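Local structure of TRAP dicarboxylate transporter, DctP subunit (Sulfurospirillum deleyianum, 4OVS) at residues Gln188-Pro191 and Phe192-Tyr196; Leu150-Lys154 and Lys155-Leu159. The protein probably acts as the periplasmic solute-binding subunit of a TRAP dicarboxylate transporter, and binds succinate. One frame throughout, in Å; residues are numbered along the deposited sequence.

In the fold
Contact 2 (Leu150-Leu159) precedes contact 1 (Gln188-Tyr196) in the chain. Their centres lie 18 Å apart and their nearest atoms about 7 Å, so the two do not touch. Strand 167-170 relates them: it pairs in parallel with strand 186-189, which leads into contact 1, and Gln166 OE1, just before it, is hydrogen-bonded to Ser152 OG of contact 2. Contact 1 lines the ligand site: by nearest atoms, the Phe192 side chain comes within about 3 Å of bound succinate and that of Val195 within about 3 Å of the side chain of succinate-binding Arg169. Contact 2 is more remote, the Leu150 side chain being about 12 Å from the ligand on the same measure.

Contact 1: Gln188-Pro191 and Phe192-Tyr196; sequences QVLP and FSEVY
Pro191 and Glu194 close a type I beta turn at the junction between strand 186-189 and helix 195-200. Glu194 N donates to Pro191 O at 3.0 Å, with an N-H...O angle of 164°. The bond is nearly straight at the hydrogen, yet the donor stands above the carbonyl plane, 44° out of it. Ser193 N is equally near that oxygen but its angle is too poor for a bond. A second turn follows at once, with Val195 N donating to Phe192 O at 3.2 Å, and the two together wind the chain toward the helix.

The tightly packed part is the inner side, where Phe192 and Val195 are buried and both touch Arg169, a succinate-binding residue whose NE is hydrogen-bonded to Leu190 O. Val195 CG2 also rests 3.7 Å from Pro191 O. With its CG anti to the backbone N (chi1 -166°), the Phe192 side chain leads away from Pro191 and comes within about 3 Å of bound succinate (nearest atoms). Asp72 OD2 accepts from Phe192 N, so the first residue after the proline is held through its backbone while its side chain lies beside the ligand.

The solvent side carries the exposed residues Ser193 and Glu194, whose side chains make only van der Waals approaches to Leu190 and Pro191. No hydrogen bond or salt bridge joins the Glu194 side chain to either; its extended chain instead turns back so that its carboxylate reaches carbon atoms. Leu190 runs at about a right angle to it, bringing CD2 to 4.0 Å from Glu194 OE1. The carboxylate lies by the CG and CD carbons of the proline: Glu194 OE1 sits 3.6 Å from Pro191 CD, and Glu194 OE2 sits 3.8 Å from Pro191 CG.

Contact 2: Leu150-Lys154 and Lys155-Leu159; sequences LSSNK and KPILL
Ser152 OG is gripped twice, accepting from Lys154 N at 2.8 Å with an N-H...O angle of 165° and also hydrogen-bonding to Gln166 OE1. Across the bend it lies 3.6 Å from Lys155 N, a contact that is not a hydrogen bond. The hydroxyl reaches forward along the chain because OG is anti to Ser152's own backbone N (chi1 176°). The bond to the amide two residues on defines an ST turn, by which the chain leaves the end of strand 137-152 and enters the loop before helix 160-163. Were Ser152 replaced by an alanine, Lys154 N and Gln166 OE1 would probably lose this shared partner and the turn would be less firmly set.

Beyond the turn, Ile157 folds back toward the strand. Its CD1 lies 4.1 Å from Ser152 CB, while its other branch, CG2, meets Leu150 CD1 at 3.8 Å, the two side chains crossing at about a right angle. Trp305 of helix 299-310 touches both Leu150 and Ile157. On the exposed side, Lys155 extends away from the bend; Lys154 also leads away, its NZ forming a salt bridge with Asp205 OD1.

Contact 1: Gln188-Pro191 and Phe192-Tyr196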
loop_
_atom_site.group_PDB
_atom_site.type_symbol
_atom_site.label_atom_id
_atom_site.label_comp_id
_atom_site.label_asym_id
_atom_site.label_seq_id
_atom_site.Cartn_x
_atom_site.Cartn_y
_atom_site.Cartn_z
ATOM N N GLN A 188 -1.720 15.078 -7.313
ATOM C CA GLN A 188 -0.881 14.837 -8.454
ATOM C C GLN A 188 -0.300 13.416 -8.362
ATOM O O GLN A 188 0.349 13.069 -7.374
ATOM C CB GLN A 188 0.248 15.854 -8.427
ATOM C CG GLN A 188 1.011 15.958 -9.690
ATOM C CD GLN A 188 2.163 16.931 -9.573
ATOM O OE1 GLN A 188 2.108 17.905 -8.811
ATOM N NE2 GLN A 188 3.215 16.682 -10.348
ATOM N N VAL A 189 -0.502 12.613 -9.401
ATOM C CA VAL A 189 0.006 11.249 -9.393
ATOM C C VAL A 189 1.496 11.204 -9.716
ATOM O O VAL A 189 1.931 11.770 -10.723
ATOM C CB VAL A 189 -0.733 10.375 -10.415
ATOM C CG1 VAL A 189 -0.282 8.958 -10.296
ATOM C CG2 VAL A 189 -2.204 10.461 -10.196
ATOM N N LEU A 190 2.274 10.551 -8.853
ATOM C CA LEU A 190 3.691 10.283 -9.118
ATOM C C LEU A 190 4.031 8.858 -8.683
ATOM O O LEU A 190 3.423 8.331 -7.770
ATOM C CB LEU A 190 4.604 11.282 -8.355
ATOM C CG LEU A 190 4.574 12.753 -8.772
ATOM C CD1 LEU A 190 5.376 13.632 -7.811
ATOM C CD2 LEU A 190 5.131 12.917 -10.157
ATOM N N PRO A 191 4.988 8.220 -9.355
ATOM C CA PRO A 191 5.369 6.867 -8.952
ATOM C C PRO A 191 6.057 6.930 -7.575
ATOM O O PRO A 191 6.718 7.949 -7.244
ATOM C CB PRO A 191 6.389 6.455 -10.006
ATOM C CG PRO A 191 6.385 7.531 -11.059
ATOM C CD PRO A 191 5.837 8.751 -10.436
ATOM N N PHE A 192 5.930 5.874 -6.792
ATOM C CA PHE A 192 6.543 5.840 -5.464
ATOM C C PHE A 192 8.042 6.276 -5.501
ATOM O O PHE A 192 8.512 6.995 -4.619
ATOM C CB PHE A 192 6.350 4.450 -4.817
ATOM C CG PHE A 192 6.647 4.393 -3.333
ATOM C CD1 PHE A 192 5.895 5.130 -2.413
ATOM C CD2 PHE A 192 7.638 3.548 -2.846
ATOM C CE1 PHE A 192 6.181 5.083 -0.999
ATOM C CE2 PHE A 192 7.933 3.517 -1.488
ATOM C CZ PHE A 192 7.172 4.261 -0.549
ATOM N N SER A 193 8.804 5.860 -6.498
ATOM C CA SER A 193 10.252 6.120 -6.444
ATOM C C SER A 193 10.642 7.603 -6.546
ATOM O O SER A 193 11.813 7.965 -6.294
ATOM C CB SER A 193 10.980 5.354 -7.550
ATOM O OG SER A 193 10.639 5.860 -8.814
ATOM N N GLU A 194 9.682 8.452 -6.928
ATOM C CA GLU A 194 9.949 9.864 -7.183
ATOM C C GLU A 194 9.461 10.760 -6.033
ATOM O O GLU A 194 9.662 11.976 -6.055
ATOM C CB GLU A 194 9.293 10.303 -8.520
ATOM C CG GLU A 194 9.892 9.638 -9.756
ATOM C CD GLU A 194 9.258 10.062 -11.094
ATOM O OE1 GLU A 194 8.505 11.056 -11.157
ATOM O OE2 GLU A 194 9.512 9.381 -12.119
ATOM N N VAL A 195 8.824 10.159 -5.039
ATOM C CA VAL A 195 8.179 10.916 -3.979
ATOM C C VAL A 195 9.156 11.715 -3.117
ATOM O O VAL A 195 8.915 12.864 -2.878
ATOM C CB VAL A 195 7.336 10.012 -3.099
ATOM C CG1 VAL A 195 6.754 10.765 -1.936
ATOM C CG2 VAL A 195 6.193 9.392 -3.930
ATOM N N TYR A 196 10.242 11.105 -2.664
ATOM C CA TYR A 196 11.227 11.790 -1.841
ATOM C C TYR A 196 11.815 13.021 -2.550
ATOM O O TYR A 196 11.872 14.130 -2.000
ATOM C CB TYR A 196 12.349 10.815 -1.490
ATOM C CG TYR A 196 13.531 11.502 -0.805
ATOM C CD1 TYR A 196 14.476 12.222 -1.521
ATOM C CD2 TYR A 196 13.683 11.409 0.547
ATOM C CE1 TYR A 196 15.546 12.839 -0.877
ATOM C CE2 TYR A 196 14.729 12.020 1.201
ATOM C CZ TYR A 196 15.660 12.719 0.491
ATOM O OH TYR A 196 16.675 13.312 1.189
#

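Contact 2: Leu150-Lys154 and Lys155-Leu159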
loop_
_atom_site.group_PDB
_atom_site.type_symbol
_atom_site.label_atom_id
_atom_site.label_comp_id
_atom_site.label_asym_id
_atom_site.label_seq_id
_atom_site.Cartn_x
_atom_site.Cartn_y
_atom_site.Cartn_z
ATOM N N LEU A 150 -1.222 12.219 6.961
ATOM C CA LEU A 150 -0.921 13.364 6.160
ATOM C C LEU A 150 0.329 14.100 6.670
ATOM O O LEU A 150 0.482 14.327 7.880
ATOM C CB LEU A 150 -2.104 14.336 6.213
ATOM C CG LEU A 150 -3.413 14.010 5.527
ATOM C CD1 LEU A 150 -4.434 15.083 5.848
ATOM C CD2 LEU A 150 -3.209 13.903 4.042
ATOM N N SER A 151 1.197 14.508 5.753
ATOM C CA SER A 151 2.341 15.340 6.105
ATOM C C SER A 151 2.456 16.462 5.117
ATOM O O SER A 151 1.891 16.401 4.028
ATOM C CB SER A 151 3.633 14.522 6.054
ATOM O OG SER A 151 3.843 14.021 4.752
ATOM N N SER A 152 3.237 17.480 5.469
ATOM C CA SER A 152 3.401 18.629 4.605
ATOM C C SER A 152 4.708 19.329 4.889
ATOM O O SER A 152 5.308 19.144 5.962
ATOM C CB SER A 152 2.260 19.618 4.848
ATOM O OG SER A 152 2.414 20.809 4.097
ATOM N N ASN A 153 5.134 20.134 3.915
ATOM C CA ASN A 153 6.232 21.096 4.072
ATOM C C ASN A 153 5.737 22.520 4.212
ATOM O O ASN A 153 6.523 23.424 4.414
ATOM C CB ASN A 153 7.120 21.109 2.837
ATOM C CG ASN A 153 8.309 20.224 2.976
ATOM O OD1 ASN A 153 8.816 20.012 4.076
ATOM N ND2 ASN A 153 8.779 19.704 1.857
ATOM N N LYS A 154 4.443 22.732 4.057
ATOM C CA LYS A 154 3.926 24.098 4.024
ATOM C C LYS A 154 3.486 24.567 5.413
ATOM O O LYS A 154 3.967 25.581 5.898
ATOM C CB LYS A 154 2.789 24.212 3.014
ATOM C CG LYS A 154 3.039 25.225 1.901
ATOM C CD LYS A 154 1.763 25.446 1.068
ATOM C CE LYS A 154 1.983 26.321 -0.176
ATOM N NZ LYS A 154 3.127 25.853 -1.027
ATOM N N LYS A 155 2.603 23.814 6.064
ATOM C CA LYS A 155 2.113 24.166 7.396
ATOM C C LYS A 155 1.436 22.990 8.088
ATOM O O LYS A 155 1.231 21.946 7.468
ATOM C CB LYS A 155 1.122 25.317 7.287
ATOM C CG LYS A 155 0.126 25.132 6.173
ATOM C CD LYS A 155 -0.903 26.241 6.173
ATOM C CE LYS A 155 -1.763 26.183 4.935
ATOM N NZ LYS A 155 -3.057 26.874 5.176
ATOM N N PRO A 156 1.088 23.138 9.386
ATOM C CA PRO A 156 0.432 21.980 10.015
ATOM C C PRO A 156 -0.953 21.687 9.446
ATOM O O PRO A 156 -1.746 22.626 9.310
ATOM C CB PRO A 156 0.303 22.416 11.470
ATOM C CG PRO A 156 1.413 23.426 11.670
ATOM C CD PRO A 156 1.517 24.143 10.377
ATOM N N ILE A 157 -1.240 20.425 9.123
ATOM C CA ILE A 157 -2.578 20.022 8.678
ATOM C C ILE A 157 -3.406 19.532 9.870
ATOM O O ILE A 157 -3.234 18.391 10.324
ATOM C CB ILE A 157 -2.527 18.864 7.660
ATOM C CG1 ILE A 157 -1.466 19.087 6.578
ATOM C CG2 ILE A 157 -3.898 18.662 7.016
ATOM C CD1 ILE A 157 -1.692 20.269 5.793
ATOM N N LEU A 158 -4.280 20.387 10.398
ATOM C CA LEU A 158 -5.065 20.041 11.593
ATOM C C LEU A 158 -6.538 19.842 11.239
ATOM O O LEU A 158 -7.222 19.014 11.862
ATOM C CB LEU A 158 -4.944 21.111 12.676
ATOM C CG LEU A 158 -3.524 21.521 13.113
ATOM C CD1 LEU A 158 -3.604 22.393 14.346
ATOM C CD2 LEU A 158 -2.584 20.334 13.387
ATOM N N LEU A 159 -7.001 20.610 10.245
ATOM C CA LEU A 159 -8.372 20.561 9.752
ATOM C C LEU A 159 -8.346 20.625 8.254
ATOM O O LEU A 159 -7.384 21.139 7.681
ATOM C CB LEU A 159 -9.152 21.779 10.192
ATOM C CG LEU A 159 -9.475 21.962 11.660
ATOM C CD1 LEU A 159 -10.054 23.354 11.830
ATOM C CD2 LEU A 159 -10.439 20.892 12.134
#